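Local coordinates for protein endo-beta-1,4-mannanase (Alicyclobacillus acidocaldarius, PDB 4CD8) that hydrolyses internal beta-1,4-mannosidic linkages of mannans as a glycoside hydrolase of family 113, at residues D196-S201 against K225-M230. Residues are numbered along the deposited sequence; the frame is centred on the assembly and turned at random.
Sequences DLISSS and KPLFFM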
loop_
_atom_site.group_PDB
_atom_site.type_symbol
_atom_site.label_atom_id
_atom_site.label_comp_id
_atom_site.label_asym_id
_atom_site.label_seq_id
_atom_site.Cartn_x
_atom_site.Cartn_y
_atom_site.Cartn_z
ATOM N N ASP A 196 -14.151 -1.339 -5.172
ATOM C CA ASP A 196 -15.011 -0.717 -4.141
ATOM C C ASP A 196 -14.547 0.631 -3.666
ATOM O O ASP A 196 -15.326 1.477 -3.251
ATOM C CB ASP A 196 -15.166 -1.673 -2.970
ATOM C CG ASP A 196 -15.667 -3.043 -3.422
ATOM O OD1 ASP A 196 -16.608 -3.077 -4.234
ATOM O OD2 ASP A 196 -15.158 -4.073 -2.989
ATOM N N LEU A 197 -13.222 0.786 -3.621
ATOM C CA LEU A 197 -12.585 1.985 -3.095
ATOM C C LEU A 197 -11.468 2.418 -4.017
ATOM O O LEU A 197 -10.666 1.587 -4.459
ATOM C CB LEU A 197 -11.961 1.732 -1.708
ATOM C CG LEU A 197 -12.934 1.291 -0.619
ATOM C CD1 LEU A 197 -12.213 0.512 0.467
ATOM C CD2 LEU A 197 -13.624 2.528 -0.058
ATOM N N ILE A 198 -11.403 3.708 -4.266
ATOM C CA ILE A 198 -10.289 4.280 -5.027
ATOM C C ILE A 198 -9.169 4.538 -4.034
ATOM O O ILE A 198 -9.431 5.069 -2.982
ATOM C CB ILE A 198 -10.703 5.626 -5.682
ATOM C CG1 ILE A 198 -11.768 5.368 -6.736
ATOM C CG2 ILE A 198 -9.552 6.285 -6.362
ATOM C CD1 ILE A 198 -12.422 6.613 -7.299
ATOM N N SER A 199 -7.926 4.140 -4.364
ATOM C CA SER A 199 -6.797 4.514 -3.499
ATOM C C SER A 199 -5.554 4.861 -4.262
ATOM O O SER A 199 -5.387 4.487 -5.415
ATOM C CB SER A 199 -6.473 3.396 -2.508
ATOM O OG SER A 199 -5.951 2.236 -3.124
ATOM N N SER A 200 -4.683 5.641 -3.593
ATOM C CA SER A 200 -3.467 6.050 -4.254
ATOM C C SER A 200 -2.282 6.072 -3.305
ATOM O O SER A 200 -2.438 6.009 -2.097
ATOM C CB SER A 200 -3.605 7.411 -4.918
ATOM O OG SER A 200 -3.853 8.397 -3.958
ATOM N N SER A 201 -1.095 6.097 -3.919
ATOM C CA SER A 201 0.174 6.280 -3.208
ATOM C C SER A 201 0.419 7.758 -3.214
ATOM O O SER A 201 1.018 8.287 -4.128
ATOM C CB SER A 201 1.306 5.525 -3.917
ATOM O OG SER A 201 1.142 4.127 -3.755
ATOM N N LYS A 225 -17.290 6.983 -5.792
ATOM C CA LYS A 225 -16.618 6.007 -4.957
ATOM C C LYS A 225 -15.848 6.781 -3.907
ATOM O O LYS A 225 -15.329 7.868 -4.217
ATOM C CB LYS A 225 -15.518 5.235 -5.718
ATOM C CG LYS A 225 -15.943 4.393 -6.897
ATOM C CD LYS A 225 -16.289 3.002 -6.448
ATOM C CE LYS A 225 -16.883 2.231 -7.597
ATOM N NZ LYS A 225 -17.626 1.139 -7.009
ATOM N N PRO A 226 -15.723 6.213 -2.690
ATOM C CA PRO A 226 -14.785 6.869 -1.770
ATOM C C PRO A 226 -13.340 6.688 -2.199
ATOM O O PRO A 226 -13.004 5.747 -2.922
ATOM C CB PRO A 226 -14.989 6.139 -0.445
ATOM C CG PRO A 226 -16.290 5.411 -0.628
ATOM C CD PRO A 226 -16.318 5.025 -2.082
ATOM N N LEU A 227 -12.529 7.606 -1.725
ATOM C CA LEU A 227 -11.105 7.623 -2.032
ATOM C C LEU A 227 -10.288 7.647 -0.743
ATOM O O LEU A 227 -10.573 8.437 0.160
ATOM C CB LEU A 227 -10.752 8.847 -2.896
ATOM C CG LEU A 227 -9.298 8.969 -3.422
ATOM C CD1 LEU A 227 -9.335 9.702 -4.765
ATOM C CD2 LEU A 227 -8.304 9.640 -2.463
ATOM N N PHE A 228 -9.222 6.815 -0.682
ATOM C CA PHE A 228 -8.303 6.926 0.423
ATOM C C PHE A 228 -6.884 6.687 -0.060
ATOM O O PHE A 228 -6.658 6.413 -1.236
ATOM C CB PHE A 228 -8.693 5.979 1.552
ATOM C CG PHE A 228 -8.329 4.534 1.319
ATOM C CD1 PHE A 228 -9.084 3.729 0.506
ATOM C CD2 PHE A 228 -7.188 3.982 1.927
ATOM C CE1 PHE A 228 -8.751 2.383 0.313
ATOM C CE2 PHE A 228 -6.856 2.654 1.745
ATOM C CZ PHE A 228 -7.647 1.843 0.937
ATOM N N PHE A 229 -5.930 6.885 0.853
ATOM C CA PHE A 229 -4.538 6.730 0.489
ATOM C C PHE A 229 -4.029 5.346 0.951
ATOM O O PHE A 229 -3.903 5.087 2.141
ATOM C CB PHE A 229 -3.697 7.838 1.115
ATOM C CG PHE A 229 -4.146 9.233 0.755
ATOM C CD1 PHE A 229 -4.694 9.523 -0.492
ATOM C CD2 PHE A 229 -4.003 10.268 1.667
ATOM C CE1 PHE A 229 -5.108 10.813 -0.817
ATOM C CE2 PHE A 229 -4.397 11.545 1.353
ATOM C CZ PHE A 229 -4.940 11.827 0.108
ATOM N N MET A 230 -3.800 4.456 -0.020
ATOM C CA MET A 230 -3.221 3.135 0.270
ATOM C C MET A 230 -1.756 3.196 0.673
ATOM O O MET A 230 -1.321 2.288 1.344
ATOM C CB MET A 230 -3.451 2.107 -0.854
ATOM C CG MET A 230 -4.664 1.207 -0.626
ATOM S SD MET A 230 -4.581 0.146 0.841
ATOM C CE MET A 230 -3.132 -0.824 0.611
HETATM O O HOH W 1 -17.946 1.436 -3.703
#
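The ring of F228 takes S199 CB over one face, a CH-pi contact 3.9 Å from carbon to ring centroid, and L197 CB in plane at its edge, 3.8 Å from CE1. F228 CG stands between the backbone N and the carbonyl carbon (chi1 77°), which swings the ring back over the neighbouring strand. Small S199 suits this place: its CB sits over the ring face, toward the rim, while OG is hydrogen-bonded to T178 OG1 and Y179 O. The ring of F229, on the opposite face of the sheet, meets S200 OG obliquely; this short side chain fits beside the ring while its hydroxyl bonds to E186 OE2. There beta-branched I198 reaches two neighbours at once, CG2 against L227 CD1 at 3.8 Å and CD1 against K225 CB at 3.7 Å. An alanine in place of I198 would probably open a gap between L227, K225 and V219 of helix 209-223. Parallel-strand hydrogen bonds join the backbones: I198 N to P226 O and F228 N to I198 O, both 2.9 Å, then a more bent S200 N to F228 O. At the partly exposed end a water donates to D196 O and weakly accepts from K225 NZ, which also bonds to V195 O. Helix 209-223 links the strands and packs on the I198, L227 and F229 face, a beta-alpha-beta unit of the TIM barrel. Apolar groups thus pack the helix-facing side, while on both faces serine hydroxyls find polar partners beyond the pair.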